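Immunoreactive 84kD antigen PG93 (Porphyromonas gingivalis, PDB 5M11) forms an essential bacterial-surface component of the type IX secretion system and binds zinc and calcium ions. Local coordinates at residues A[145-151]-A[163-167]; A[476-482]-A[558-562]; A[313-317]-A[328-333]; A[49-53]-A[305-309]. The contacts are given in a common frame with arbitrary orientation. Residues are numbered along the deposited sequence.

Interaction 1: residues A[145-151]-A[163-167]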
loop_
_atom_site.group_PDB
_atom_site.type_symbol
_atom_site.label_atom_id
_atom_site.label_comp_id
_atom_site.label_asym_id
_atom_site.label_seq_id
_atom_site.Cartn_x
_atom_site.Cartn_y
_atom_site.Cartn_z
ATOM N N ALA A 145 29.858 16.719 -2.443
ATOM C CA ALA A 145 29.159 16.957 -3.722
ATOM C C ALA A 145 27.647 17.221 -3.530
ATOM O O ALA A 145 26.864 16.865 -4.411
ATOM C CB ALA A 145 29.362 15.783 -4.660
ATOM N N LYS A 146 27.242 17.818 -2.359
ATOM C CA LYS A 146 25.860 18.100 -1.953
ATOM C C LYS A 146 25.030 18.560 -3.140
ATOM O O LYS A 146 25.439 19.488 -3.830
ATOM C CB LYS A 146 25.847 19.157 -0.853
ATOM C CG LYS A 146 24.758 18.951 0.185
ATOM C CD LYS A 146 24.891 19.912 1.379
ATOM C CE LYS A 146 25.857 19.454 2.460
ATOM N NZ LYS A 146 25.849 20.376 3.632
ATOM N N GLY A 147 23.938 17.843 -3.418
ATOM C CA GLY A 147 23.018 18.130 -4.513
ATOM C C GLY A 147 23.477 17.774 -5.911
ATOM O O GLY A 147 22.946 18.311 -6.884
ATOM N N THR A 148 24.426 16.861 -6.045
ATOM C CA THR A 148 24.938 16.417 -7.338
ATOM C C THR A 148 24.895 14.909 -7.362
ATOM O O THR A 148 25.336 14.280 -6.399
ATOM C CB THR A 148 26.363 16.959 -7.567
ATOM O OG1 THR A 148 26.344 18.373 -7.387
ATOM C CG2 THR A 148 26.956 16.583 -8.938
ATOM N N LYS A 149 24.384 14.319 -8.456
ATOM C CA LYS A 149 24.333 12.872 -8.572
ATOM C C LYS A 149 25.759 12.353 -8.532
ATOM O O LYS A 149 26.588 12.851 -9.287
ATOM C CB LYS A 149 23.600 12.432 -9.866
ATOM C CG LYS A 149 23.379 10.924 -9.972
ATOM C CD LYS A 149 22.676 10.516 -11.231
ATOM C CE LYS A 149 23.030 9.105 -11.658
ATOM N NZ LYS A 149 24.423 9.003 -12.187
ATOM N N VAL A 150 26.054 11.457 -7.564
ATOM C CA VAL A 150 27.319 10.736 -7.370
ATOM C C VAL A 150 27.023 9.277 -7.758
ATOM O O VAL A 150 26.304 8.576 -7.056
ATOM C CB VAL A 150 27.916 10.877 -5.943
ATOM C CG1 VAL A 150 29.077 9.901 -5.728
ATOM C CG2 VAL A 150 28.363 12.306 -5.681
ATOM N N THR A 151 27.539 8.853 -8.901
ATOM C CA THR A 151 27.351 7.547 -9.516
ATOM C C THR A 151 27.837 6.365 -8.619
ATOM O O THR A 151 27.134 5.352 -8.560
ATOM C CB THR A 151 28.038 7.602 -10.874
ATOM O OG1 THR A 151 27.343 8.582 -11.652
ATOM C CG2 THR A 151 28.063 6.270 -11.594
ATOM N N MET A 163 35.466 8.733 -5.668
ATOM C CA MET A 163 34.125 9.198 -6.012
ATOM C C MET A 163 33.975 9.347 -7.526
ATOM O O MET A 163 34.835 9.947 -8.183
ATOM C CB MET A 163 33.844 10.549 -5.283
ATOM C CG MET A 163 32.708 11.409 -5.840
ATOM S SD MET A 163 32.256 12.723 -4.639
ATOM C CE MET A 163 33.076 14.066 -5.350
ATOM N N LEU A 164 32.883 8.802 -8.070
ATOM C CA LEU A 164 32.589 8.930 -9.484
ATOM C C LEU A 164 31.365 9.829 -9.639
ATOM O O LEU A 164 30.280 9.437 -9.210
ATOM C CB LEU A 164 32.377 7.540 -10.101
ATOM C CG LEU A 164 32.016 7.433 -11.579
ATOM C CD1 LEU A 164 33.180 7.848 -12.498
ATOM C CD2 LEU A 164 31.654 6.022 -11.897
ATOM N N LYS A 165 31.559 11.067 -10.137
ATOM C CA LYS A 165 30.449 11.975 -10.376
ATOM C C LYS A 165 30.656 12.640 -11.720
ATOM O O LYS A 165 31.797 12.940 -12.114
ATOM C CB LYS A 165 30.202 12.997 -9.246
ATOM C CG LYS A 165 31.200 14.145 -9.100
ATOM C CD LYS A 165 30.702 15.249 -8.145
ATOM C CE LYS A 165 31.672 16.412 -7.989
ATOM N NZ LYS A 165 31.822 17.237 -9.228
ATOM N N GLU A 166 29.542 12.799 -12.459
ATOM C CA GLU A 166 29.476 13.376 -13.791
ATOM C C GLU A 166 30.624 12.842 -14.702
ATOM O O GLU A 166 31.308 13.622 -15.354
ATOM C CB GLU A 166 29.498 14.911 -13.711
ATOM C CG GLU A 166 28.363 15.550 -12.930
ATOM C CD GLU A 166 28.629 16.981 -12.489
ATOM O OE1 GLU A 166 29.808 17.320 -12.232
ATOM O OE2 GLU A 166 27.648 17.747 -12.342
ATOM N N GLY A 167 30.831 11.531 -14.736
ATOM C CA GLY A 167 31.842 10.923 -15.604
ATOM C C GLY A 167 33.298 11.213 -15.276
ATOM O O GLY A 167 34.183 11.020 -16.117
HETATM O O HOH W 1 27.103 11.822 -11.634
#
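In a beta-propeller, each blade begins with an inner strand reached by a turn from the blade before, and residues 145-151 make that passage into the blade opened by strands 150-155 and 160-165. A145 starts a type II turn that ends at T148; K146 and G147 occupy its corners, and G147 has a backbone hydrogen bond to F128 in the preceding blade. The A145 methyl faces the second strand, with CB 3.8 Å from K165 CD and 4.1 Å from M163 CE. T148 CG2 extends this packing, 4.1 Å from K165 CD, and also makes a van der Waals contact with E166 OE2 at 3.7 Å. K149 O receives a hydrogen bond from a water (2.6 Å) that in turn accepts one from E166 N (2.8 Å). V150 sets CG1 3.9 Å from M163 CG, while its carbonyl oxygen accepts a hydrogen bond from N113 of the preceding blade. T151 N gives a weak hydrogen bond to L164 O (2.8 Å), and its CG2 meets L164 CD2 at 3.6 Å.

Interaction 2: residues A[476-482]-A[558-562]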
loop_
_atom_site.group_PDB
_atom_site.type_symbol
_atom_site.label_atom_id
_atom_site.label_comp_id
_atom_site.label_asym_id
_atom_site.label_seq_id
_atom_site.Cartn_x
_atom_site.Cartn_y
_atom_site.Cartn_z
ATOM N N LEU A 476 -30.230 -0.824 -4.957
ATOM C CA LEU A 476 -31.084 -0.621 -3.784
ATOM C C LEU A 476 -32.087 -1.779 -3.616
ATOM O O LEU A 476 -32.417 -2.419 -4.631
ATOM C CB LEU A 476 -31.836 0.720 -3.891
ATOM C CG LEU A 476 -31.257 1.829 -3.034
ATOM C CD1 LEU A 476 -30.272 2.653 -3.802
ATOM C CD2 LEU A 476 -32.327 2.704 -2.488
ATOM N N PRO A 477 -32.599 -2.045 -2.363
ATOM C CA PRO A 477 -33.551 -3.155 -2.155
ATOM C C PRO A 477 -34.773 -3.168 -3.083
ATOM O O PRO A 477 -35.209 -4.255 -3.456
ATOM C CB PRO A 477 -33.977 -2.961 -0.700
ATOM C CG PRO A 477 -32.781 -2.410 -0.055
ATOM C CD PRO A 477 -32.272 -1.415 -1.065
ATOM N N ASN A 478 -35.282 -1.998 -3.499
ATOM C CA ASN A 478 -36.428 -1.902 -4.418
ATOM C C ASN A 478 -36.054 -2.225 -5.897
ATOM O O ASN A 478 -36.921 -2.191 -6.776
ATOM C CB ASN A 478 -37.049 -0.504 -4.334
ATOM C CG ASN A 478 -36.151 0.605 -4.817
ATOM O OD1 ASN A 478 -34.921 0.530 -4.760
ATOM N ND2 ASN A 478 -36.752 1.673 -5.264
ATOM N N GLY A 479 -34.778 -2.502 -6.156
ATOM C CA GLY A 479 -34.306 -2.851 -7.495
ATOM C C GLY A 479 -33.664 -1.750 -8.312
ATOM O O GLY A 479 -33.102 -2.031 -9.374
ATOM N N ASP A 480 -33.754 -0.489 -7.840
ATOM C CA ASP A 480 -33.142 0.669 -8.499
ATOM C C ASP A 480 -31.632 0.470 -8.595
ATOM O O ASP A 480 -31.023 -0.077 -7.667
ATOM C CB ASP A 480 -33.455 1.963 -7.720
ATOM C CG ASP A 480 -34.873 2.476 -7.837
ATOM O OD1 ASP A 480 -35.784 1.660 -8.119
ATOM O OD2 ASP A 480 -35.080 3.688 -7.608
ATOM N N LYS A 481 -31.033 0.884 -9.716
ATOM C CA LYS A 481 -29.594 0.728 -9.911
ATOM C C LYS A 481 -28.983 2.088 -10.087
ATOM O O LYS A 481 -29.428 2.847 -10.947
ATOM C CB LYS A 481 -29.290 -0.198 -11.105
ATOM C CG LYS A 481 -29.743 -1.634 -10.867
ATOM C CD LYS A 481 -30.180 -2.327 -12.136
ATOM C CE LYS A 481 -30.728 -3.711 -11.864
ATOM N NZ LYS A 481 -32.179 -3.687 -11.542
ATOM N N TRP A 482 -28.008 2.426 -9.227
ATOM C CA TRP A 482 -27.285 3.705 -9.269
ATOM C C TRP A 482 -25.919 3.456 -9.822
ATOM O O TRP A 482 -25.217 2.566 -9.334
ATOM C CB TRP A 482 -27.189 4.376 -7.875
ATOM C CG TRP A 482 -28.502 4.791 -7.259
ATOM C CD1 TRP A 482 -29.631 4.037 -7.158
ATOM C CD2 TRP A 482 -28.777 6.018 -6.558
ATOM N NE1 TRP A 482 -30.622 4.751 -6.521
ATOM C CE2 TRP A 482 -30.115 5.954 -6.110
ATOM C CE3 TRP A 482 -28.032 7.179 -6.290
ATOM C CZ2 TRP A 482 -30.724 6.998 -5.415
ATOM C CZ3 TRP A 482 -28.633 8.211 -5.597
ATOM C CH2 TRP A 482 -29.970 8.122 -5.175
ATOM N N ALA A 558 -33.705 7.315 -0.810
ATOM C CA ALA A 558 -33.144 7.067 -2.140
ATOM C C ALA A 558 -34.050 6.169 -3.011
ATOM O O ALA A 558 -34.066 6.332 -4.231
ATOM C CB ALA A 558 -31.766 6.461 -2.006
ATOM N N ALA A 559 -34.822 5.264 -2.375
ATOM C CA ALA A 559 -35.766 4.330 -2.999
ATOM C C ALA A 559 -36.911 5.040 -3.805
ATOM O O ALA A 559 -37.453 4.464 -4.766
ATOM C CB ALA A 559 -36.368 3.434 -1.928
ATOM N N GLY A 560 -37.246 6.272 -3.426
ATOM C CA GLY A 560 -38.308 6.996 -4.108
ATOM C C GLY A 560 -37.903 7.984 -5.186
ATOM O O GLY A 560 -38.774 8.689 -5.708
ATOM N N VAL A 561 -36.600 8.059 -5.536
ATOM C CA VAL A 561 -36.098 9.033 -6.510
ATOM C C VAL A 561 -36.748 8.845 -7.864
ATOM O O VAL A 561 -37.172 9.846 -8.437
ATOM C CB VAL A 561 -34.553 9.131 -6.644
ATOM C CG1 VAL A 561 -33.918 9.700 -5.376
ATOM C CG2 VAL A 561 -33.912 7.798 -7.035
ATOM N N LEU A 562 -36.892 7.586 -8.348
ATOM C CA LEU A 562 -37.507 7.310 -9.660
ATOM C C LEU A 562 -39.013 7.643 -9.695
ATOM O O LEU A 562 -39.548 7.915 -10.773
ATOM C CB LEU A 562 -37.304 5.853 -10.110
ATOM C CG LEU A 562 -35.913 5.410 -10.541
ATOM C CD1 LEU A 562 -35.951 3.978 -11.027
ATOM C CD2 LEU A 562 -35.322 6.315 -11.612
#
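Residues 476-482 form the tight connection between two strands of one propeller blade: a type I turn runs from L476 to G479, with G479 N hydrogen-bonded to L476 O (2.8 Å), and L476 N closes the loop on D480 O (2.9 Å). G479 has backbone angles at which a side chain would jam against the preceding carbonyl. Opposite, 558-562 belongs to a loop of the next blade and opens with a 3-10 segment, 558-560. Most of the contact is apolar. L476 CD2 lies 3.8 Å from A558 CB and 4.1 Å from A559 CB, while W482 CZ2 approaches A558 CB at 3.6 Å and V561 CG2 at 3.7 Å. V544, in strand 544-548 of the same blade as A558, touches L476, W482 and A558. At the surface, N478 ND2 is 2.9 Å from A559 O. The buried D480 carboxylate sets OD2 3.5 Å from L562 CG. The joint between blades thus relies mainly on apolar fit, with D480 held through OD1 by a hydrogen bond from N501.

Interaction 3: residues A[313-317]-A[328-333]. With ZN (zinc ion), chain H.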
loop_
_atom_site.group_PDB
_atom_site.type_symbol
_atom_site.label_atom_id
_atom_site.label_comp_id
_atom_site.label_asym_id
_atom_site.label_seq_id
_atom_site.Cartn_x
_atom_site.Cartn_y
_atom_site.Cartn_z
ATOM N N ASP A 313 0.398 -8.465 -4.927
ATOM C CA ASP A 313 0.976 -7.119 -5.021
ATOM C C ASP A 313 0.307 -6.226 -3.961
ATOM O O ASP A 313 -0.582 -6.694 -3.247
ATOM C CB ASP A 313 0.858 -6.527 -6.443
ATOM C CG ASP A 313 -0.516 -6.543 -7.090
ATOM O OD1 ASP A 313 -0.586 -6.739 -8.327
ATOM O OD2 ASP A 313 -1.512 -6.288 -6.379
ATOM N N ASN A 314 0.749 -4.970 -3.823
ATOM C CA ASN A 314 0.187 -4.061 -2.819
ATOM C C ASN A 314 -0.787 -3.065 -3.465
ATOM O O ASN A 314 -0.901 -1.923 -2.992
ATOM C CB ASN A 314 1.302 -3.317 -2.080
ATOM C CG ASN A 314 2.339 -4.197 -1.426
ATOM O OD1 ASN A 314 2.021 -5.066 -0.614
ATOM N ND2 ASN A 314 3.608 -3.906 -1.681
ATOM N N ASP A 315 -1.523 -3.517 -4.523
ATOM C CA ASP A 315 -2.448 -2.669 -5.288
ATOM C C ASP A 315 -3.924 -2.990 -4.984
ATOM O O ASP A 315 -4.414 -4.063 -5.300
ATOM C CB ASP A 315 -2.167 -2.776 -6.797
ATOM C CG ASP A 315 -0.734 -2.556 -7.255
ATOM O OD1 ASP A 315 0.179 -2.570 -6.400
ATOM O OD2 ASP A 315 -0.515 -2.437 -8.473
ATOM N N PHE A 316 -4.626 -2.045 -4.352
ATOM C CA PHE A 316 -6.020 -2.223 -3.959
ATOM C C PHE A 316 -6.845 -1.084 -4.556
ATOM O O PHE A 316 -7.294 -0.169 -3.854
ATOM C CB PHE A 316 -6.148 -2.352 -2.420
ATOM C CG PHE A 316 -5.398 -3.570 -1.915
ATOM C CD1 PHE A 316 -6.067 -4.764 -1.668
ATOM C CD2 PHE A 316 -4.005 -3.551 -1.782
ATOM C CE1 PHE A 316 -5.363 -5.911 -1.291
ATOM C CE2 PHE A 316 -3.302 -4.704 -1.440
ATOM C CZ PHE A 316 -3.985 -5.872 -1.183
ATOM N N TYR A 317 -6.990 -1.139 -5.898
ATOM C CA TYR A 317 -7.760 -0.206 -6.706
ATOM C C TYR A 317 -9.219 -0.327 -6.284
ATOM O O TYR A 317 -9.884 0.680 -6.028
ATOM C CB TYR A 317 -7.568 -0.510 -8.213
ATOM C CG TYR A 317 -8.395 0.392 -9.100
ATOM C CD1 TYR A 317 -7.924 1.642 -9.490
ATOM C CD2 TYR A 317 -9.689 0.032 -9.481
ATOM C CE1 TYR A 317 -8.710 2.509 -10.245
ATOM C CE2 TYR A 317 -10.495 0.902 -10.211
ATOM C CZ TYR A 317 -9.996 2.136 -10.605
ATOM O OH TYR A 317 -10.771 2.994 -11.356
ATOM N N ALA A 328 -10.135 -8.359 -3.948
ATOM C CA ALA A 328 -9.418 -7.171 -4.392
ATOM C C ALA A 328 -8.905 -7.289 -5.826
ATOM O O ALA A 328 -8.462 -8.362 -6.259
ATOM C CB ALA A 328 -8.264 -6.895 -3.461
ATOM N N ALA A 329 -8.974 -6.156 -6.547
ATOM C CA ALA A 329 -8.529 -5.964 -7.928
ATOM C C ALA A 329 -7.415 -4.947 -7.926
ATOM O O ALA A 329 -7.561 -3.870 -7.343
ATOM C CB ALA A 329 -9.688 -5.492 -8.805
ATOM N N SER A 330 -6.296 -5.281 -8.543
ATOM C CA SER A 330 -5.159 -4.382 -8.516
ATOM C C SER A 330 -5.141 -3.416 -9.705
ATOM O O SER A 330 -4.912 -2.227 -9.483
ATOM C CB SER A 330 -3.858 -5.177 -8.438
ATOM O OG SER A 330 -3.608 -5.942 -9.602
ATOM N N GLY A 331 -5.378 -3.946 -10.923
ATOM C CA GLY A 331 -5.353 -3.273 -12.228
ATOM C C GLY A 331 -5.764 -1.818 -12.258
ATOM O O GLY A 331 -6.691 -1.426 -11.551
ATOM N N LEU A 332 -5.079 -1.018 -13.087
ATOM C CA LEU A 332 -5.273 0.433 -13.194
ATOM C C LEU A 332 -6.347 0.887 -14.218
ATOM O O LEU A 332 -6.682 0.163 -15.163
ATOM C CB LEU A 332 -3.927 1.088 -13.550
ATOM C CG LEU A 332 -3.141 1.716 -12.390
ATOM C CD1 LEU A 332 -2.644 0.664 -11.387
ATOM C CD2 LEU A 332 -1.957 2.502 -12.908
ATOM N N TRP A 333 -6.875 2.116 -13.996
ATOM C CA TRP A 333 -7.864 2.798 -14.844
ATOM C C TRP A 333 -7.294 4.141 -15.332
ATOM O O TRP A 333 -6.479 4.778 -14.652
ATOM C CB TRP A 333 -9.218 3.013 -14.099
ATOM C CG TRP A 333 -10.268 3.824 -14.834
ATOM C CD1 TRP A 333 -11.247 3.345 -15.657
ATOM C CD2 TRP A 333 -10.443 5.255 -14.793
ATOM N NE1 TRP A 333 -12.006 4.385 -16.148
ATOM C CE2 TRP A 333 -11.533 5.569 -15.636
ATOM C CE3 TRP A 333 -9.761 6.310 -14.152
ATOM C CZ2 TRP A 333 -11.969 6.890 -15.840
ATOM C CZ3 TRP A 333 -10.188 7.617 -14.359
ATOM C CH2 TRP A 333 -11.279 7.897 -15.192
HETATM ZN ZN ZN H . 1.177 -2.316 -9.709
#
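The strongest interaction here is metal coordination: D315 OD2 binds zinc at 2.1 Å, and H340 is a further ligand from the same chain. Weaker polar links then tie the two segments together. S330 OG donates a weak hydrogen bond to D313 OD1 (3.4 Å), Y317 N a weak one to A329 O (3.1 Å), and S330 CA makes a CA-H...O contact with D315 O at 3.3 Å. K345 backs this cluster, forming a salt bridge to D313 and a hydrogen bond to the D315 carbonyl. Packing extends outward from there. F316 CD1 lies 3.5 Å from A328 CB. The Y317 side chain runs along 330-333, with CB 3.4 Å from S330 O and CZ 3.7 Å from W333 CB; Y317 OH is hydrogen-bonded to K425, and W333 NE1 to S469. Residues 313-317 lead into strand 318-322, the inner strand of its propeller blade, and 328-333 leaves strand 325-329 beside it. Strand 343-347 follows in the same sheet, Y317 and A329 pack on strand 373-378 of the next blade, and F316 O reaches S638 in the last blade.

Interaction 4: residues A[49-53]-A[305-309]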
loop_
_atom_site.group_PDB
_atom_site.type_symbol
_atom_site.label_atom_id
_atom_site.label_comp_id
_atom_site.label_asym_id
_atom_site.label_seq_id
_atom_site.Cartn_x
_atom_site.Cartn_y
_atom_site.Cartn_z
ATOM N N HIS A 49 14.714 -21.764 8.826
ATOM C CA HIS A 49 14.047 -20.459 8.808
ATOM C C HIS A 49 14.108 -19.747 10.166
ATOM O O HIS A 49 15.203 -19.463 10.651
ATOM C CB HIS A 49 12.588 -20.557 8.312
ATOM C CG HIS A 49 12.387 -20.122 6.896
ATOM N ND1 HIS A 49 12.792 -20.915 5.837
ATOM C CD2 HIS A 49 11.786 -19.011 6.410
ATOM C CE1 HIS A 49 12.447 -20.254 4.749
ATOM N NE2 HIS A 49 11.839 -19.103 5.040
ATOM N N GLU A 50 12.919 -19.486 10.773
ATOM C CA GLU A 50 12.623 -18.689 11.975
ATOM C C GLU A 50 12.804 -17.220 11.555
ATOM O O GLU A 50 13.309 -16.383 12.309
ATOM C CB GLU A 50 13.450 -19.093 13.220
ATOM C CG GLU A 50 12.716 -18.880 14.536
ATOM C CD GLU A 50 13.026 -17.585 15.264
ATOM O OE1 GLU A 50 14.025 -17.554 16.018
ATOM O OE2 GLU A 50 12.259 -16.608 15.101
ATOM N N ALA A 51 12.381 -16.934 10.301
ATOM C CA ALA A 51 12.436 -15.652 9.587
ATOM C C ALA A 51 11.495 -14.581 10.208
ATOM O O ALA A 51 10.707 -14.894 11.123
ATOM C CB ALA A 51 12.070 -15.895 8.135
ATOM N N LYS A 52 11.574 -13.319 9.711
ATOM C CA LYS A 52 10.754 -12.227 10.254
ATOM C C LYS A 52 10.497 -11.142 9.209
ATOM O O LYS A 52 11.416 -10.765 8.491
ATOM C CB LYS A 52 11.485 -11.625 11.482
ATOM C CG LYS A 52 10.733 -10.563 12.291
ATOM C CD LYS A 52 11.634 -9.950 13.375
ATOM C CE LYS A 52 10.941 -8.910 14.213
ATOM N NZ LYS A 52 10.591 -7.703 13.425
ATOM N N ILE A 53 9.270 -10.607 9.162
ATOM C CA ILE A 53 8.887 -9.489 8.284
ATOM C C ILE A 53 8.914 -8.176 9.158
ATOM O O ILE A 53 8.405 -8.198 10.278
ATOM C CB ILE A 53 7.530 -9.797 7.573
ATOM C CG1 ILE A 53 7.016 -8.591 6.755
ATOM C CG2 ILE A 53 6.471 -10.329 8.542
ATOM C CD1 ILE A 53 5.935 -8.908 5.720
ATOM N N PRO A 305 13.911 -20.649 0.717
ATOM C CA PRO A 305 12.446 -20.731 0.838
ATOM C C PRO A 305 11.782 -19.480 1.433
ATOM O O PRO A 305 12.349 -18.794 2.288
ATOM C CB PRO A 305 12.238 -21.951 1.735
ATOM C CG PRO A 305 13.644 -22.381 2.202
ATOM C CD PRO A 305 14.571 -21.278 1.876
ATOM N N VAL A 306 10.571 -19.171 0.946
ATOM C CA VAL A 306 9.783 -18.033 1.415
ATOM C C VAL A 306 8.444 -18.615 1.878
ATOM O O VAL A 306 7.564 -18.906 1.064
ATOM C CB VAL A 306 9.668 -16.899 0.347
ATOM C CG1 VAL A 306 8.578 -15.889 0.696
ATOM C CG2 VAL A 306 11.007 -16.186 0.145
ATOM N N ALA A 307 8.341 -18.875 3.190
ATOM C CA ALA A 307 7.147 -19.439 3.815
ATOM C C ALA A 307 6.062 -18.365 3.974
ATOM O O ALA A 307 4.882 -18.701 4.141
ATOM C CB ALA A 307 7.505 -20.040 5.163
ATOM N N PHE A 308 6.465 -17.072 3.889
ATOM C CA PHE A 308 5.569 -15.920 4.009
ATOM C C PHE A 308 4.522 -15.896 2.918
ATOM O O PHE A 308 4.860 -15.909 1.729
ATOM C CB PHE A 308 6.330 -14.590 3.960
ATOM C CG PHE A 308 7.527 -14.452 4.863
ATOM C CD1 PHE A 308 7.380 -14.018 6.176
ATOM C CD2 PHE A 308 8.813 -14.677 4.380
ATOM C CE1 PHE A 308 8.496 -13.842 6.999
ATOM C CE2 PHE A 308 9.925 -14.508 5.204
ATOM C CZ PHE A 308 9.760 -14.077 6.501
ATOM N N ASP A 309 3.255 -15.826 3.328
ATOM C CA ASP A 309 2.130 -15.701 2.405
ATOM C C ASP A 309 1.430 -14.370 2.644
ATOM O O ASP A 309 1.050 -14.072 3.772
ATOM C CB ASP A 309 1.145 -16.872 2.512
ATOM C CG ASP A 309 -0.053 -16.733 1.588
ATOM O OD1 ASP A 309 0.118 -16.905 0.354
ATOM O OD2 ASP A 309 -1.146 -16.414 2.092
#
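Apolar contacts centre on F308, whose ring is inserted against the chain that enters strand 52-54. Its CZ lies 3.4 Å from A51 CB, and CE1 is 4.2 Å from I53 CB. The A51 and I53 CA-to-CB bonds both point toward 305-309, whereas that of K52 points away, so what K52 offers the ring is its backbone: N sits at the ring edge, 3.8 Å from F308 CZ. I19 touches both I53 and F308. In the propeller architecture, strand 52-54 is the outermost strand of the first blade of one propeller, and 305-309 is the linker leaving that propeller's last blade for the second. Because I19 belongs to the chain crossing in the other sense, from strand 13-16 to strand 22-27, the two crossings meet at this surface. The polar contacts involve H49, whose imidazole is directed at the start of the linker: NE2 stands 2.8 Å from P305 O, which lies near the ring plane, and 4.0 Å from A307 N.

The four contacts lie in two propellers of mostly four-stranded antiparallel blades, which a separate C-terminal sheet follows. Interactions 1 and 4 belong to the first propeller, strands 22-27 to 302-303; interactions 2 and 3 to the second, begun by strand 318-322 and completed by strand 13-16. Interaction 4 spans residues 49-309, and interaction 1 falls within that span; interactions 3 and 2 then follow in series. Interactions 3 and 4, centres about 24 Å apart, adjoin along the inter-propeller linker, whereas 1 and 2 lie on opposite sides of the molecule, centres about 63 Å apart. The set thus samples packing within a blade (1, 3), between adjacent blades (2) and of a blade against the linker (4).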